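Local coordinates for sulfhydryl oxidase 1 (Homo sapiens, PDB 3LLK), which probably catalyses disulfide formation in substrate proteins, passing electrons from their thiols through its bound flavin (FAD) to oxygen, at residues Asp18-Leu23 and Ala97-Lys102; Lys46-Val51 and Arg155-Tyr160; Tyr55-Pro60 and Phe126-Val131; Glu149-Ile154 and Asn186-Trp191. One frame throughout, in Å; residues are numbered along the deposited sequence.

Contact 1: residues Asp18-Leu23 and Ala97-Lys102; sequences DLESAL and AVLAKK
E20, which meets L99 across this contact, ends in a salt bridge between its OE2 and NE of R59. The carboxylate is thus held by the loop before helix 60-75. The contact with L99 is made lower down, at the base of the side chain. CB of E20 is 4.0 Å from CD2 of L99, and the backbone O of E20 is 4.1 Å from CD2 of L99 as well. One turn further along helix 16-30, CB of L23 lies 4.2 Å from CD1 of L99. The two methyls of one leucine therefore serve two successive turns. L99 is the first residue past helix 95-98 to leave helical angles. Its CG stands beside the backbone N (chi1 -62°), and the forked end comes nearer to the helix than its base does. V62 of helix 60-75 touches both E20 and L99, and F56 touches L23. In sum, a leucine just past the end of short helix 95-98 packs on the side of helix 16-30, in the mainly helical FAD-dependent sulfhydryl oxidase region.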
# COMPACT_ATOMS: atom_id res chain seq x y z
N ASP A 18 7.43 2.04 8.72
CA ASP A 18 6.14 1.46 8.37
C ASP A 18 6.21 0.85 6.97
O ASP A 18 5.69 -0.24 6.74
CB ASP A 18 5.01 2.51 8.41
CG ASP A 18 4.74 3.04 9.82
OD1 ASP A 18 4.43 2.24 10.74
OD2 ASP A 18 4.81 4.28 10.00
N LEU A 19 6.86 1.54 6.04
CA LEU A 19 6.96 1.05 4.67
C LEU A 19 7.80 -0.23 4.56
O LEU A 19 7.39 -1.18 3.90
CB LEU A 19 7.52 2.15 3.75
CG LEU A 19 6.66 3.41 3.61
CD1 LEU A 19 7.43 4.50 2.87
CD2 LEU A 19 5.37 3.07 2.86
N GLU A 20 8.97 -0.25 5.20
CA GLU A 20 9.82 -1.43 5.14
C GLU A 20 9.19 -2.62 5.88
O GLU A 20 9.37 -3.77 5.49
CB GLU A 20 11.20 -1.13 5.72
CG GLU A 20 11.92 0.01 5.00
CD GLU A 20 13.38 0.17 5.41
OE1 GLU A 20 13.72 -0.12 6.58
OE2 GLU A 20 14.18 0.61 4.56
N SER A 21 8.45 -2.34 6.95
CA SER A 21 7.78 -3.41 7.69
C SER A 21 6.69 -4.01 6.82
O SER A 21 6.47 -5.22 6.84
CB SER A 21 7.17 -2.87 8.99
OG SER A 21 8.17 -2.57 9.95
N ALA A 22 6.01 -3.16 6.05
CA ALA A 22 4.97 -3.63 5.14
C ALA A 22 5.61 -4.62 4.16
O ALA A 22 5.11 -5.73 3.97
CB ALA A 22 4.34 -2.44 4.39
N LEU A 23 6.72 -4.22 3.54
CA LEU A 23 7.42 -5.10 2.61
C LEU A 23 7.78 -6.43 3.29
O LEU A 23 7.59 -7.51 2.73
CB LEU A 23 8.71 -4.45 2.09
CG LEU A 23 8.61 -3.22 1.18
CD1 LEU A 23 10.01 -2.84 0.70
CD2 LEU A 23 7.71 -3.53 -0.02
N ALA A 97 18.53 -8.73 6.86
CA ALA A 97 19.51 -7.69 7.15
C ALA A 97 19.07 -6.37 6.51
O ALA A 97 19.14 -5.31 7.15
CB ALA A 97 20.89 -8.11 6.62
N VAL A 98 18.62 -6.44 5.27
CA VAL A 98 18.16 -5.27 4.52
C VAL A 98 16.89 -4.64 5.11
O VAL A 98 16.80 -3.42 5.21
CB VAL A 98 17.90 -5.64 3.04
CG1 VAL A 98 17.33 -4.45 2.29
CG2 VAL A 98 19.19 -6.12 2.40
N LEU A 99 15.90 -5.45 5.47
CA LEU A 99 14.68 -4.91 6.04
C LEU A 99 14.74 -5.07 7.56
O LEU A 99 15.22 -4.18 8.26
CB LEU A 99 13.45 -5.61 5.45
CG LEU A 99 13.30 -5.44 3.93
CD1 LEU A 99 12.17 -6.33 3.41
CD2 LEU A 99 13.02 -3.96 3.60
N ALA A 100 14.26 -6.20 8.06
CA ALA A 100 14.28 -6.45 9.50
C ALA A 100 13.69 -7.82 9.79
O ALA A 100 13.04 -8.42 8.93
CB ALA A 100 13.49 -5.37 10.24
N LYS A 101 13.92 -8.31 11.00
CA LYS A 101 13.42 -9.62 11.41
C LYS A 101 11.98 -9.51 11.92
O LYS A 101 11.14 -10.37 11.65
CB LYS A 101 14.30 -10.20 12.52
CG LYS A 101 15.78 -10.27 12.19
CD LYS A 101 16.09 -11.32 11.14
CE LYS A 101 17.59 -11.54 11.02
NZ LYS A 101 17.93 -12.62 10.05
N LYS A 102 11.71 -8.45 12.67
CA LYS A 102 10.38 -8.24 13.23
C LYS A 102 9.81 -6.90 12.76
O LYS A 102 10.55 -5.97 12.47
CB LYS A 102 10.45 -8.30 14.76
CG LYS A 102 11.57 -9.22 15.26
CD LYS A 102 11.46 -9.56 16.74
CE LYS A 102 10.47 -10.70 16.97
NZ LYS A 102 10.57 -11.28 18.34

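Contact 2: residues Lys46-Val51 and Arg155-Tyr160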
# COMPACT_ATOMS: atom_id res chain seq x y z
N LYS A 46 4.29 -11.26 -9.34
CA LYS A 46 5.31 -10.72 -10.23
C LYS A 46 5.00 -9.29 -10.66
O LYS A 46 5.91 -8.47 -10.79
CB LYS A 46 5.48 -11.61 -11.46
CG LYS A 46 6.01 -13.01 -11.16
CD LYS A 46 6.21 -13.82 -12.43
CE LYS A 46 6.79 -15.20 -12.13
NZ LYS A 46 7.04 -15.97 -13.38
N LYS A 47 3.73 -8.99 -10.89
CA LYS A 47 3.35 -7.65 -11.31
C LYS A 47 3.52 -6.67 -10.15
O LYS A 47 3.94 -5.53 -10.36
CB LYS A 47 1.90 -7.62 -11.81
CG LYS A 47 1.72 -8.22 -13.20
CD LYS A 47 0.28 -8.17 -13.67
CE LYS A 47 0.14 -8.78 -15.06
NZ LYS A 47 -1.28 -8.94 -15.49
N PHE A 48 3.19 -7.11 -8.94
CA PHE A 48 3.32 -6.24 -7.77
C PHE A 48 4.80 -6.00 -7.42
O PHE A 48 5.18 -4.89 -7.08
CB PHE A 48 2.60 -6.85 -6.56
CG PHE A 48 2.50 -5.92 -5.38
CD1 PHE A 48 1.66 -4.81 -5.42
CD2 PHE A 48 3.26 -6.14 -4.24
CE1 PHE A 48 1.57 -3.94 -4.33
CE2 PHE A 48 3.18 -5.28 -3.15
CZ PHE A 48 2.34 -4.17 -3.19
N VAL A 49 5.62 -7.05 -7.51
CA VAL A 49 7.04 -6.91 -7.21
C VAL A 49 7.68 -6.00 -8.26
O VAL A 49 8.57 -5.21 -7.94
CB VAL A 49 7.77 -8.28 -7.18
CG1 VAL A 49 9.27 -8.09 -7.11
CG2 VAL A 49 7.31 -9.08 -5.97
N ALA A 50 7.23 -6.11 -9.51
CA ALA A 50 7.74 -5.26 -10.58
C ALA A 50 7.41 -3.81 -10.22
O ALA A 50 8.24 -2.92 -10.39
CB ALA A 50 7.09 -5.61 -11.93
N VAL A 51 6.20 -3.59 -9.71
CA VAL A 51 5.78 -2.25 -9.29
C VAL A 51 6.64 -1.75 -8.13
O VAL A 51 7.07 -0.59 -8.12
CB VAL A 51 4.28 -2.24 -8.90
CG1 VAL A 51 3.92 -0.95 -8.19
CG2 VAL A 51 3.42 -2.38 -10.15
N ARG A 155 -4.64 -4.10 -7.13
CA ARG A 155 -5.88 -4.87 -7.05
C ARG A 155 -5.49 -6.35 -7.07
O ARG A 155 -6.01 -7.15 -6.30
CB ARG A 155 -6.79 -4.56 -8.25
CG ARG A 155 -8.15 -5.25 -8.18
CD ARG A 155 -8.96 -5.01 -9.44
NE ARG A 155 -10.25 -5.68 -9.42
CZ ARG A 155 -11.13 -5.63 -10.43
NH1 ARG A 155 -10.84 -4.93 -11.52
NH2 ARG A 155 -12.28 -6.27 -10.34
N GLY A 156 -4.55 -6.69 -7.94
CA GLY A 156 -4.11 -8.06 -8.03
C GLY A 156 -3.57 -8.57 -6.71
O GLY A 156 -3.85 -9.70 -6.31
N TYR A 157 -2.79 -7.73 -6.02
CA TYR A 157 -2.21 -8.13 -4.74
C TYR A 157 -3.28 -8.36 -3.68
O TYR A 157 -3.25 -9.35 -2.95
CB TYR A 157 -1.23 -7.09 -4.20
CG TYR A 157 -0.61 -7.54 -2.88
CD1 TYR A 157 0.48 -8.40 -2.86
CD2 TYR A 157 -1.21 -7.20 -1.66
CE1 TYR A 157 0.97 -8.92 -1.66
CE2 TYR A 157 -0.73 -7.72 -0.46
CZ TYR A 157 0.36 -8.58 -0.46
OH TYR A 157 0.81 -9.13 0.72
N VAL A 158 -4.21 -7.42 -3.58
CA VAL A 158 -5.29 -7.52 -2.60
C VAL A 158 -6.08 -8.81 -2.79
O VAL A 158 -6.32 -9.56 -1.84
CB VAL A 158 -6.23 -6.30 -2.73
CG1 VAL A 158 -7.48 -6.49 -1.90
CG2 VAL A 158 -5.47 -5.03 -2.28
N HIS A 159 -6.47 -9.07 -4.03
CA HIS A 159 -7.25 -10.27 -4.36
C HIS A 159 -6.53 -11.57 -4.00
O HIS A 159 -7.07 -12.41 -3.28
CB HIS A 159 -7.59 -10.28 -5.85
CG HIS A 159 -8.49 -11.40 -6.26
ND1 HIS A 159 -8.59 -11.84 -7.56
CD2 HIS A 159 -9.34 -12.17 -5.53
CE1 HIS A 159 -9.47 -12.83 -7.62
NE2 HIS A 159 -9.93 -13.05 -6.40
N TYR A 160 -5.31 -11.73 -4.50
CA TYR A 160 -4.56 -12.96 -4.29
C TYR A 160 -3.71 -13.15 -3.03
O TYR A 160 -3.32 -14.28 -2.73
CB TYR A 160 -3.69 -13.23 -5.51
CG TYR A 160 -4.50 -13.60 -6.74
CD1 TYR A 160 -5.21 -14.80 -6.79
CD2 TYR A 160 -4.58 -12.74 -7.84
CE1 TYR A 160 -5.99 -15.14 -7.89
CE2 TYR A 160 -5.36 -13.07 -8.96
CZ TYR A 160 -6.06 -14.27 -8.97
OH TYR A 160 -6.86 -14.58 -10.05
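The ring of F48 has Y157 over one face. CD1 of Y157 sits 3.8 Å above that ring plane, offset toward the rim, and 3.8 Å from CD2 of F48. CB of Y157 lies over the same face, 4.2 Å from the ring centroid and 23° off its normal. This is a CH-pi contact. The two rings themselves meet at a slant: their planes are 31° apart and their centroids 4.7 Å apart, so the pair is neither a parallel stack nor a T. Both CG atoms are anti to their own backbone N, with chi1 of F48 at -171°. Each ring is thereby carried into the space between helices 39-55 and 150-161. Within residues 46-51 and 155-160 the CA atoms come nearest at this pair. The first helix falls in the FAD-dependent sulfhydryl oxidase region and the second in the Erv1/Alr region. The contact is thus consistent with the buried seam between the halves of the pseudo-dimer known for this enzyme. An alanine in place of F48 would probably leave CB and CD1 of Y157 without the face they rest on and open a gap beside F126. F126 of helix 118-134 touches both F48 and Y157. Y157 is buried, and its OH is hydrogen-bonded to OE1 of E30, which gives the polar end a partner.

Contact 3: residues Tyr55-Pro60 and Phe126-Val131. With FAD (flavin-adenine dinucleotide), chain D.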
# COMPACT_ATOMS: atom_id res chain seq x y z
N TYR A 55 8.67 1.64 -8.21
CA TYR A 55 8.09 2.76 -7.48
C TYR A 55 8.27 2.87 -5.96
O TYR A 55 8.01 3.93 -5.39
CB TYR A 55 6.60 2.85 -7.82
CG TYR A 55 6.34 3.13 -9.29
CD1 TYR A 55 6.83 4.30 -9.89
CD2 TYR A 55 5.63 2.23 -10.07
CE1 TYR A 55 6.60 4.56 -11.24
CE2 TYR A 55 5.39 2.47 -11.42
CZ TYR A 55 5.88 3.64 -12.00
OH TYR A 55 5.63 3.90 -13.33
N PHE A 56 8.68 1.79 -5.29
CA PHE A 56 8.87 1.89 -3.85
C PHE A 56 9.98 2.91 -3.60
O PHE A 56 11.04 2.84 -4.21
CB PHE A 56 9.26 0.54 -3.25
CG PHE A 56 9.37 0.56 -1.76
CD1 PHE A 56 10.60 0.82 -1.14
CD2 PHE A 56 8.25 0.35 -0.96
CE1 PHE A 56 10.71 0.85 0.26
CE2 PHE A 56 8.34 0.39 0.45
CZ PHE A 56 9.57 0.64 1.06
N PRO A 57 9.74 3.87 -2.68
CA PRO A 57 10.73 4.92 -2.35
C PRO A 57 11.82 4.41 -1.40
O PRO A 57 12.04 4.99 -0.34
CB PRO A 57 9.86 5.99 -1.70
CG PRO A 57 8.88 5.16 -0.90
CD PRO A 57 8.52 4.03 -1.87
N GLY A 58 12.50 3.34 -1.79
CA GLY A 58 13.49 2.76 -0.92
C GLY A 58 14.90 3.32 -0.90
O GLY A 58 15.35 3.97 -1.84
N ARG A 59 15.59 3.05 0.21
CA ARG A 59 16.97 3.47 0.36
C ARG A 59 17.71 2.56 -0.60
O ARG A 59 17.16 1.54 -1.05
CB ARG A 59 17.46 3.24 1.79
CG ARG A 59 16.63 3.90 2.87
CD ARG A 59 15.83 2.87 3.65
NE ARG A 59 16.52 2.38 4.84
CZ ARG A 59 17.66 1.69 4.84
NH1 ARG A 59 18.26 1.38 3.70
NH2 ARG A 59 18.19 1.29 5.99
N PRO A 60 18.98 2.88 -0.92
CA PRO A 60 19.79 2.08 -1.84
C PRO A 60 19.81 0.57 -1.60
O PRO A 60 19.62 -0.20 -2.53
CB PRO A 60 21.18 2.73 -1.72
CG PRO A 60 21.17 3.27 -0.32
CD PRO A 60 19.81 3.90 -0.25
N PHE A 126 0.31 1.39 -0.62
CA PHE A 126 -0.49 1.50 -1.84
C PHE A 126 -0.60 2.95 -2.34
O PHE A 126 -0.36 3.24 -3.52
CB PHE A 126 -1.91 0.93 -1.64
CG PHE A 126 -1.99 -0.58 -1.57
CD1 PHE A 126 -0.91 -1.38 -1.93
CD2 PHE A 126 -3.16 -1.20 -1.14
CE1 PHE A 126 -0.99 -2.79 -1.86
CE2 PHE A 126 -3.26 -2.60 -1.06
CZ PHE A 126 -2.17 -3.39 -1.42
N HIS A 127 -1.00 3.86 -1.45
CA HIS A 127 -1.13 5.27 -1.82
C HIS A 127 0.20 5.80 -2.34
O HIS A 127 0.26 6.51 -3.35
CB HIS A 127 -1.57 6.12 -0.62
CG HIS A 127 -2.99 5.90 -0.21
ND1 HIS A 127 -4.05 6.23 -1.02
CD2 HIS A 127 -3.53 5.37 0.91
CE1 HIS A 127 -5.18 5.90 -0.43
NE2 HIS A 127 -4.89 5.38 0.75
N PHE A 128 1.28 5.43 -1.67
CA PHE A 128 2.58 5.91 -2.06
C PHE A 128 2.93 5.44 -3.47
O PHE A 128 3.44 6.22 -4.27
CB PHE A 128 3.65 5.46 -1.06
CG PHE A 128 4.76 6.46 -0.89
CD1 PHE A 128 5.62 6.73 -1.94
CD2 PHE A 128 4.92 7.14 0.31
CE1 PHE A 128 6.64 7.68 -1.81
CE2 PHE A 128 5.93 8.10 0.46
CZ PHE A 128 6.79 8.37 -0.60
N LEU A 129 2.62 4.18 -3.77
CA LEU A 129 2.90 3.64 -5.09
C LEU A 129 2.13 4.42 -6.16
O LEU A 129 2.69 4.73 -7.20
CB LEU A 129 2.55 2.14 -5.16
CG LEU A 129 3.44 1.22 -4.30
CD1 LEU A 129 2.92 -0.21 -4.34
CD2 LEU A 129 4.88 1.29 -4.80
N THR A 130 0.86 4.74 -5.91
CA THR A 130 0.09 5.49 -6.91
C THR A 130 0.66 6.88 -7.14
O THR A 130 0.72 7.35 -8.28
CB THR A 130 -1.42 5.63 -6.53
OG1 THR A 130 -1.56 6.31 -5.28
CG2 THR A 130 -2.07 4.26 -6.44
N VAL A 131 1.09 7.53 -6.06
CA VAL A 131 1.65 8.86 -6.19
C VAL A 131 2.99 8.84 -6.91
O VAL A 131 3.24 9.68 -7.76
CB VAL A 131 1.78 9.55 -4.82
CG1 VAL A 131 2.54 10.87 -4.98
CG2 VAL A 131 0.39 9.82 -4.25
PA FAD D . -5.87 3.14 7.85
O1A FAD D . -5.12 1.86 7.81
O2A FAD D . -7.24 3.30 7.30
O5B FAD D . -5.01 4.30 7.24
C5B FAD D . -3.59 4.31 7.13
C4B FAD D . -3.27 5.79 7.22
O4B FAD D . -3.33 6.27 5.85
C3B FAD D . -3.85 6.83 8.21
O3B FAD D . -3.27 6.83 9.51
C2B FAD D . -3.71 8.04 7.40
O2B FAD D . -2.49 8.71 7.53
C1B FAD D . -3.86 7.60 5.94
N9A FAD D . -5.14 7.64 5.31
C8A FAD D . -6.47 7.56 5.82
N7A FAD D . -7.42 7.68 4.95
C5A FAD D . -6.71 7.87 3.77
C6A FAD D . -7.19 8.11 2.47
N6A FAD D . -8.49 8.22 2.17
N1A FAD D . -6.30 8.31 1.43
C2A FAD D . -4.95 8.34 1.62
N3A FAD D . -4.46 8.11 2.91
C4A FAD D . -5.41 7.87 3.96
N1 FAD D . -11.04 -3.57 7.79
C2 FAD D . -12.28 -3.99 8.22
O2 FAD D . -12.44 -4.11 9.45
N3 FAD D . -13.15 -4.17 7.15
C4 FAD D . -12.89 -3.99 5.77
O4 FAD D . -13.79 -4.24 4.91
C4X FAD D . -11.61 -3.57 5.45
N5 FAD D . -11.21 -3.46 4.07
C5X FAD D . -9.89 -3.15 3.66
C6 FAD D . -9.60 -3.18 2.28
C7 FAD D . -8.28 -2.85 1.87
C7M FAD D . -8.04 -2.91 0.36
C8 FAD D . -7.27 -2.49 2.81
C8M FAD D . -5.84 -2.07 2.58
C9 FAD D . -7.59 -2.51 4.17
C9A FAD D . -8.86 -2.87 4.69
N10 FAD D . -9.43 -2.94 6.06
C10 FAD D . -10.66 -3.36 6.49
C1' FAD D . -8.60 -2.38 7.09
C2' FAD D . -8.75 -0.93 7.42
O2' FAD D . -8.98 -0.15 6.22
C3' FAD D . -7.64 -0.26 8.17
O3' FAD D . -6.41 -0.45 7.50
C4' FAD D . -7.47 -0.51 9.66
O4' FAD D . -8.76 -0.55 10.33
C5' FAD D . -6.52 0.32 10.40
O5' FAD D . -7.04 1.65 10.39
P FAD D . -6.22 2.93 10.72
O1P FAD D . -7.18 3.75 11.47
O2P FAD D . -4.95 2.64 11.43
O3P FAD D . -5.85 3.69 9.35
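P57 lies over one face of the F128 ring. Its CG is 3.5 Å from CE1 of F128 and 3.8 Å from the ring centroid, 25° off the normal, a CH-pi contact displaced toward the rim. P57 is the centre of an inverse gamma turn, and its ring faces the helix. Beside this pair, L129 works with one methyl: CD2 lies 3.8 Å from CB of Y55 and 3.9 Å from the backbone N of F56. The phenol of Y55 leads away from L129, and its OH is hydrogen-bonded to OE1 of Q136. H127 is turned instead to the cofactor. Its CG stands beside the backbone N (chi1 -72°), which carries the ring to the adenine side of the helix. The ring lies nearly parallel to the adenine of FAD, with C2A 3.1 Å above the ring centre. NE2 of H127 is also hydrogen-bonded to ND1 of H196, whose NE2 is hydrogen-bonded to FAD. With an alanine here, the adenine would probably lose the flat surface under C2A, and ND1 of H196 its partner. The backbone O of H127 accepts from two donors, OG1 of T130 at 2.7 Å and N of V131. Helix 118-134 thus lies between the FAD and the 55-60 loop. That loop links helix 39-55 to helix 60-75, and its F56 reaches helix 16-30, while T130 packs on helix 185-203.

Contact 4: residues Glu149-Ile154 and Asn186-Trp191; sequences EVLPAI and NAAVLW
L151 alone carries the 149-154 side of this contact, meeting A188 and W191 of helix 185-203. The chain approaches it through E149, whose backbone O accepts a hydrogen bond from N of A153 at 3.0 Å. V150 follows, with its side chain on A133 of helix 118-134. At L151 a single methyl does the work. CD2 lies 3.7 Å from CB of A188, 3.8 Å from CA of A188 and 3.9 Å from CE3 of W191. The methyl approaches the indole obliquely. Chi1 of L151 is -143°, well off a staggered value, and the forked end is thereby brought into the angle between the two partners. A188 and W191 are one turn apart, so the leucine bridges neighbouring turns. The small alanine lets it come close to the helix backbone. P152 falls in the first turn of helix 150-161, where the lack of an N-H costs the helix nothing. A153 turns to the other side and packs on V51 of helix 39-55. I154 closes the segment against F126. On the opposing helix, CG of W191 is anti to its backbone N (chi1 -176°), which brings the indole, with CE3 leading, to L151. NE1 of W191 is hydrogen-bonded to OG of S178. M179 touches both L151 and W191, and V182 touches both A188 and W191. The side chain of W191 is about 8 Å from the FAD. The contact packs helix 150-161 against helix 185-203 within the helical Erv1/Alr-family region that holds the flavin.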
# COMPACT_ATOMS: atom_id res chain seq x y z
N GLU A 149 0.07 0.35 -14.69
CA GLU A 149 -0.04 -0.99 -14.12
C GLU A 149 -0.04 -0.99 -12.60
O GLU A 149 -0.17 -2.05 -11.98
CB GLU A 149 1.10 -1.87 -14.63
CG GLU A 149 1.00 -2.15 -16.12
CD GLU A 149 2.19 -2.90 -16.65
OE1 GLU A 149 2.45 -4.03 -16.17
OE2 GLU A 149 2.89 -2.36 -17.54
N VAL A 150 0.06 0.19 -11.99
CA VAL A 150 0.10 0.26 -10.54
C VAL A 150 -1.20 -0.15 -9.85
O VAL A 150 -1.19 -1.03 -8.98
CB VAL A 150 0.51 1.67 -10.06
CG1 VAL A 150 0.38 1.76 -8.54
CG2 VAL A 150 1.94 1.93 -10.47
N LEU A 151 -2.31 0.47 -10.23
CA LEU A 151 -3.58 0.15 -9.60
C LEU A 151 -4.01 -1.30 -9.89
O LEU A 151 -4.52 -1.99 -9.00
CB LEU A 151 -4.64 1.15 -10.06
CG LEU A 151 -5.67 1.58 -9.01
CD1 LEU A 151 -4.98 1.92 -7.70
CD2 LEU A 151 -6.43 2.78 -9.53
N PRO A 152 -3.82 -1.78 -11.13
CA PRO A 152 -4.22 -3.16 -11.39
C PRO A 152 -3.36 -4.12 -10.56
O PRO A 152 -3.84 -5.13 -10.04
CB PRO A 152 -4.00 -3.31 -12.89
CG PRO A 152 -4.29 -1.91 -13.41
CD PRO A 152 -3.55 -1.06 -12.39
N ALA A 153 -2.07 -3.79 -10.44
CA ALA A 153 -1.14 -4.61 -9.67
C ALA A 153 -1.55 -4.62 -8.20
O ALA A 153 -1.43 -5.64 -7.52
CB ALA A 153 0.27 -4.07 -9.81
N ILE A 154 -2.02 -3.48 -7.71
CA ILE A 154 -2.47 -3.38 -6.32
C ILE A 154 -3.74 -4.20 -6.16
O ILE A 154 -3.90 -4.92 -5.16
CB ILE A 154 -2.77 -1.91 -5.92
CG1 ILE A 154 -1.45 -1.16 -5.70
CG2 ILE A 154 -3.64 -1.87 -4.65
CD1 ILE A 154 -1.64 0.33 -5.48
N ASN A 186 -2.99 10.32 -12.28
CA ASN A 186 -3.61 11.21 -11.30
C ASN A 186 -4.97 10.69 -10.86
O ASN A 186 -5.32 10.74 -9.67
CB ASN A 186 -3.76 12.63 -11.84
CG ASN A 186 -2.45 13.38 -11.90
OD1 ASN A 186 -1.51 13.07 -11.16
ND2 ASN A 186 -2.38 14.39 -12.75
N ALA A 187 -5.75 10.21 -11.83
CA ALA A 187 -7.06 9.65 -11.54
C ALA A 187 -6.91 8.44 -10.62
O ALA A 187 -7.72 8.23 -9.72
CB ALA A 187 -7.76 9.24 -12.84
N ALA A 188 -5.86 7.65 -10.86
CA ALA A 188 -5.62 6.46 -10.05
C ALA A 188 -5.33 6.87 -8.61
O ALA A 188 -5.77 6.21 -7.67
CB ALA A 188 -4.45 5.65 -10.62
N VAL A 189 -4.59 7.96 -8.45
CA VAL A 189 -4.28 8.46 -7.12
C VAL A 189 -5.56 8.83 -6.39
O VAL A 189 -5.77 8.46 -5.23
CB VAL A 189 -3.36 9.71 -7.17
CG1 VAL A 189 -3.38 10.44 -5.83
CG2 VAL A 189 -1.94 9.28 -7.52
N LEU A 190 -6.43 9.57 -7.07
CA LEU A 190 -7.69 10.02 -6.50
C LEU A 190 -8.65 8.86 -6.28
O LEU A 190 -9.44 8.87 -5.35
CB LEU A 190 -8.34 11.06 -7.40
CG LEU A 190 -7.64 12.42 -7.50
CD1 LEU A 190 -8.30 13.27 -8.57
CD2 LEU A 190 -7.68 13.12 -6.15
N TRP A 191 -8.60 7.87 -7.17
CA TRP A 191 -9.48 6.72 -7.04
C TRP A 191 -9.20 5.96 -5.75
O TRP A 191 -10.13 5.56 -5.04
CB TRP A 191 -9.32 5.75 -8.21
CG TRP A 191 -10.31 4.61 -8.12
CD1 TRP A 191 -11.58 4.60 -8.61
CD2 TRP A 191 -10.15 3.39 -7.39
NE1 TRP A 191 -12.23 3.46 -8.23
CE2 TRP A 191 -11.38 2.69 -7.48
CE3 TRP A 191 -9.10 2.81 -6.66
CZ2 TRP A 191 -11.59 1.45 -6.87
CZ3 TRP A 191 -9.30 1.57 -6.06
CH2 TRP A 191 -10.54 0.91 -6.17

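In the fold
From the N terminus, contact 1 opens at 18-23 and closes at 97-102. Contacts 2 and 3 open within that span, at 46-51 and 55-60, and close beyond it, so contact 1 crosses both. Contact 3 closes first, at 126-131, and lies wholly inside the span of contact 2. Contact 4 opens at 149-154, before contact 2 closes at 155-160, and ends at 186-191; these two cross and share helix 150-161. Contact 4 follows contacts 1 and 3 in series. Contact 1 stays within the FAD-dependent sulfhydryl oxidase region and contact 4 within the Erv1/Alr region. Contacts 2 and 3 join the two regions, and contact 3 touches each of the others.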